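Local coordinates for protein intracellular serine protease (Bacillus licheniformis, PDB 4ZOQ) that acts as a lanthipeptide protease of the subtilisin-like S8 family, probably cutting peptide bonds by a serine endopeptidase mechanism, at residues I119-A122 and M123-V127; T257-D260 and Q261-N264. All coordinates share one frame; numbering follows the deposited sequence.

Contact 1 of 2, residues I119-A122 and M123-V127; sequences IMKA and MVDAV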
loop_
_atom_site.group_PDB
_atom_site.type_symbol
_atom_site.label_atom_id
_atom_site.label_comp_id
_atom_site.label_asym_id
_atom_site.label_seq_id
_atom_site.Cartn_x
_atom_site.Cartn_y
_atom_site.Cartn_z
ATOM N N ILE B 119 -4.377 1.419 -10.511
ATOM C CA ILE B 119 -4.452 1.127 -9.094
ATOM C C ILE B 119 -5.855 0.623 -8.773
ATOM O O ILE B 119 -6.033 -0.374 -8.048
ATOM C CB ILE B 119 -4.098 2.349 -8.218
ATOM C CG1 ILE B 119 -2.672 2.798 -8.509
ATOM C CG2 ILE B 119 -4.277 2.006 -6.730
ATOM C CD1 ILE B 119 -2.283 4.062 -7.828
ATOM N N MET B 120 -6.847 1.314 -9.327
ATOM C CA MET B 120 -8.247 0.933 -9.140
ATOM C C MET B 120 -8.510 -0.465 -9.699
ATOM O O MET B 120 -9.159 -1.290 -9.049
ATOM C CB MET B 120 -9.182 1.934 -9.826
ATOM C CG MET B 120 -9.019 3.342 -9.352
ATOM S SD MET B 120 -10.322 4.449 -9.959
ATOM C CE MET B 120 -9.349 5.945 -10.182
ATOM N N LYS B 121 -7.972 -0.737 -10.885
ATOM C CA LYS B 121 -8.195 -2.030 -11.507
ATOM C C LYS B 121 -7.574 -3.124 -10.651
ATOM O O LYS B 121 -8.181 -4.174 -10.439
ATOM C CB LYS B 121 -7.628 -2.065 -12.911
ATOM C CG LYS B 121 -8.009 -3.311 -13.682
ATOM C CD LYS B 121 -7.314 -3.291 -15.028
ATOM C CE LYS B 121 -8.179 -2.636 -16.084
ATOM N NZ LYS B 121 -7.467 -2.474 -17.365
ATOM N N ALA B 122 -6.370 -2.860 -10.150
ATOM C CA ALA B 122 -5.702 -3.807 -9.270
ATOM C C ALA B 122 -6.489 -3.987 -7.969
ATOM O O ALA B 122 -6.627 -5.110 -7.463
ATOM C CB ALA B 122 -4.278 -3.356 -8.968
ATOM N N MET B 123 -7.062 -2.911 -7.459
ATOM C CA MET B 123 -7.835 -3.031 -6.235
ATOM C C MET B 123 -8.976 -4.000 -6.463
ATOM O O MET B 123 -9.184 -4.941 -5.686
ATOM C CB MET B 123 -8.387 -1.670 -5.782
ATOM C CG MET B 123 -7.329 -0.722 -5.209
ATOM S SD MET B 123 -7.975 0.936 -4.841
ATOM C CE MET B 123 -9.076 0.639 -3.443
ATOM N N VAL B 124 -9.692 -3.792 -7.558
ATOM C CA VAL B 124 -10.868 -4.583 -7.815
ATOM C C VAL B 124 -10.494 -6.034 -8.062
ATOM O O VAL B 124 -11.101 -6.953 -7.500
ATOM C CB VAL B 124 -11.649 -4.014 -8.995
ATOM C CG1 VAL B 124 -12.782 -4.956 -9.356
ATOM C CG2 VAL B 124 -12.196 -2.663 -8.605
ATOM N N ASP B 125 -9.465 -6.246 -8.867
ATOM C CA ASP B 125 -9.007 -7.605 -9.127
ATOM C C ASP B 125 -8.604 -8.287 -7.838
ATOM O O ASP B 125 -8.996 -9.428 -7.592
ATOM C CB ASP B 125 -7.838 -7.617 -10.121
ATOM C CG ASP B 125 -8.277 -7.304 -11.550
ATOM O OD1 ASP B 125 -9.491 -7.384 -11.836
ATOM O OD2 ASP B 125 -7.413 -6.976 -12.385
ATOM N N ALA B 126 -7.845 -7.576 -7.007
ATOM C CA ALA B 126 -7.332 -8.138 -5.762
ATOM C C ALA B 126 -8.477 -8.614 -4.861
ATOM O O ALA B 126 -8.384 -9.680 -4.226
ATOM C CB ALA B 126 -6.446 -7.102 -5.030
ATOM N N VAL B 127 -9.556 -7.825 -4.831
ATOM C CA VAL B 127 -10.772 -8.191 -4.107
ATOM C C VAL B 127 -11.376 -9.483 -4.668
ATOM O O VAL B 127 -11.668 -10.435 -3.928
ATOM C CB VAL B 127 -11.833 -7.072 -4.194
ATOM C CG1 VAL B 127 -13.126 -7.523 -3.576
ATOM C CG2 VAL B 127 -11.348 -5.812 -3.493
#

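Contact 2 of 2, residues T257-D260 and Q261-N264; sequences TALD and QMLN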
loop_
_atom_site.group_PDB
_atom_site.type_symbol
_atom_site.label_atom_id
_atom_site.label_comp_id
_atom_site.label_asym_id
_atom_site.label_seq_id
_atom_site.Cartn_x
_atom_site.Cartn_y
_atom_site.Cartn_z
ATOM N N THR B 257 22.853 0.840 -2.170
ATOM C CA THR B 257 23.453 2.173 -2.152
ATOM C C THR B 257 24.834 2.217 -1.527
ATOM O O THR B 257 25.216 1.299 -0.814
ATOM C CB THR B 257 22.580 3.175 -1.381
ATOM O OG1 THR B 257 22.823 3.037 0.034
ATOM C CG2 THR B 257 21.102 2.963 -1.730
ATOM N N ALA B 258 25.554 3.313 -1.761
ATOM C CA ALA B 258 26.875 3.538 -1.155
ATOM C C ALA B 258 26.848 3.482 0.387
ATOM O O ALA B 258 27.779 3.008 1.014
ATOM C CB ALA B 258 27.447 4.864 -1.628
ATOM N N LEU B 259 25.778 3.980 0.990
ATOM C CA LEU B 259 25.604 3.916 2.439
ATOM C C LEU B 259 25.516 2.470 2.889
ATOM O O LEU B 259 26.125 2.083 3.902
ATOM C CB LEU B 259 24.338 4.650 2.849
ATOM C CG LEU B 259 23.938 4.603 4.319
ATOM C CD1 LEU B 259 24.979 5.330 5.161
ATOM C CD2 LEU B 259 22.543 5.199 4.498
ATOM N N ASP B 260 24.771 1.663 2.131
ATOM C CA ASP B 260 24.660 0.257 2.462
ATOM C C ASP B 260 26.044 -0.412 2.392
ATOM O O ASP B 260 26.442 -1.128 3.315
ATOM C CB ASP B 260 23.684 -0.474 1.515
ATOM C CG ASP B 260 22.243 0.023 1.631
ATOM O OD1 ASP B 260 21.822 0.406 2.737
ATOM O OD2 ASP B 260 21.514 0.014 0.617
ATOM N N GLN B 261 26.778 -0.145 1.310
ATOM C CA GLN B 261 28.078 -0.779 1.080
ATOM C C GLN B 261 29.024 -0.392 2.187
ATOM O O GLN B 261 29.717 -1.252 2.747
ATOM C CB GLN B 261 28.677 -0.389 -0.267
ATOM C CG GLN B 261 27.660 -0.244 -1.353
ATOM C CD GLN B 261 28.271 0.071 -2.708
ATOM O OE1 GLN B 261 28.803 1.175 -2.948
ATOM N NE2 GLN B 261 28.144 -0.881 -3.628
ATOM N N MET B 262 29.033 0.894 2.519
ATOM C CA MET B 262 29.869 1.365 3.611
ATOM C C MET B 262 29.551 0.676 4.937
ATOM O O MET B 262 30.443 0.475 5.754
ATOM C CB MET B 262 29.699 2.873 3.789
ATOM C CG MET B 262 30.556 3.428 4.899
ATOM S SD MET B 262 30.069 5.089 5.396
ATOM C CE MET B 262 28.960 4.748 6.752
ATOM N N LEU B 263 28.298 0.264 5.130
ATOM C CA LEU B 263 27.897 -0.399 6.376
ATOM C C LEU B 263 27.921 -1.925 6.230
ATOM O O LEU B 263 27.447 -2.656 7.107
ATOM C CB LEU B 263 26.512 0.091 6.834
ATOM C CG LEU B 263 26.417 1.565 7.264
ATOM C CD1 LEU B 263 24.967 2.001 7.540
ATOM C CD2 LEU B 263 27.310 1.840 8.486
ATOM N N ASN B 264 28.464 -2.385 5.102
ATOM C CA ASN B 264 28.554 -3.809 4.753
ATOM C C ASN B 264 27.232 -4.547 4.715
ATOM O O ASN B 264 27.153 -5.733 5.025
ATOM C CB ASN B 264 29.495 -4.503 5.726
ATOM C CG ASN B 264 30.893 -3.936 5.654
ATOM O OD1 ASN B 264 31.431 -3.442 6.644
ATOM N ND2 ASN B 264 31.489 -3.997 4.467
#

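Contact 1 of 2, residues I119-A122 and M123-V127
Ala-126 N donates to Ala-122 O over 2.8 Å at an N-H...O angle of 159°, and the same spacing of four residues recurs one step back, where Asp-125 N reaches Lys-121 O at 2.9 Å and a straighter 169°. Met-123 N to Ile-119 O and Val-124 N to Met-120 O complete the set, the evidence for an unbroken alpha-helical turn. Side chains lean back on the carbonyls of the preceding turn. With its CG turned away from the carbonyl carbon (chi1 -73°), Met-123 brings that atom 3.1 Å from Ile-119 O, and its SD then lies 4.3 Å from Ile-119 CG2, a loose apolar contact. Val-124 rests CG2 near Met-120 O at 3.4 Å. On the outer side Lys-121 and Asp-125 run alongside each other, Lys-121 CG being 3.9 Å from Asp-125 OD2. Their charged ends do not pair: Lys-121 NZ stays 6.7 Å from Asp-125 OD2, the amine forming a salt bridge with Asp-56 of the other protein chain and the carboxylate taking a hydrogen bond with Tyr-73 OH. Replacing Asp-125 with an alanine would probably leave the Tyr-73 hydroxyl without this mate and remove the contact beside Lys-121 CG. Ile-119, Ala-122 and Met-123 pack on Ile-50, Ile-119 and Ala-122 also on Val-108, whereas Met-120 and Val-124 meet helix 146-164. Helix 116-128 thus covers strands 46-51 and 102-110, the helix-on-sheet layering of the subtilisin alpha/beta fold.

Contact 2 of 2, residues T257-D260 and Q261-N264
A capping box and a Schellman motif bracket the short helix 258-262, which is tied together where Gln-261 N donates to Thr-257 O at 3.0 Å. The box is reciprocal: Asp-260 N gives its hydrogen to Thr-257 OG1 at 3.2 Å with an angle of 163°, and Thr-257 N returns one to Asp-260 OD2, also at 3.2 Å. That second donor arrives on the anti side of the carboxylate, 33° out of its plane. Buried Asp-260 is further held by strand 269-272, its OD2 by Ser-270 OG and its OD1 by Leu-271 N, so both oxygens are bonded and the group can hardly turn. The extended Gln-261 side chain runs back beside the first turn, OE1 near Ala-258 CA. Its chi1 of -37°, short of the usual staggered value, keeps CG close to that turn, only 2.9 Å from Thr-257 O. Next along, Met-262 N bonds to Ala-258 O at 2.9 Å. Leu-263 N is shared weakly between Leu-259 O and Asp-260 O, as expected where helical geometry is ending. Leu-259 and Leu-263 point the same way, CD1 to CD1 at 4.1 Å, and Leu-263 leans on Tyr-22 and Leu-271 beyond. Asn-264, with positive phi, finishes the turn: Asn-264 N meets Gln-261 O at 2.9 Å, while Ile-265 N turns back to Asp-260 O. The result is a surface helix of about one and a half turns, stopped at either end by a standard capping motif and tied through Asp-260 to strand 269-272.

Contact 1 closes on the chain well before contact 2 opens, and both belong to the subtilase part of the protein. Their centres are 37 Å apart, their nearest atoms about 24 Å, and they lie on opposite sides of the chain's centre, so neither can touch the other. Residues 119-127 belong to helix 116-128, layered on the central sheet; from there the side chain of Ile-119 is about 9 Å from that of Asp-51, a predicted charge-relay residue. Residues 257-264 form a short helix at the surface, fastened to strand 269-272 and remote from the predicted catalytic residues. One therefore belongs to the core architecture, the other to a peripheral connection leading into that strand.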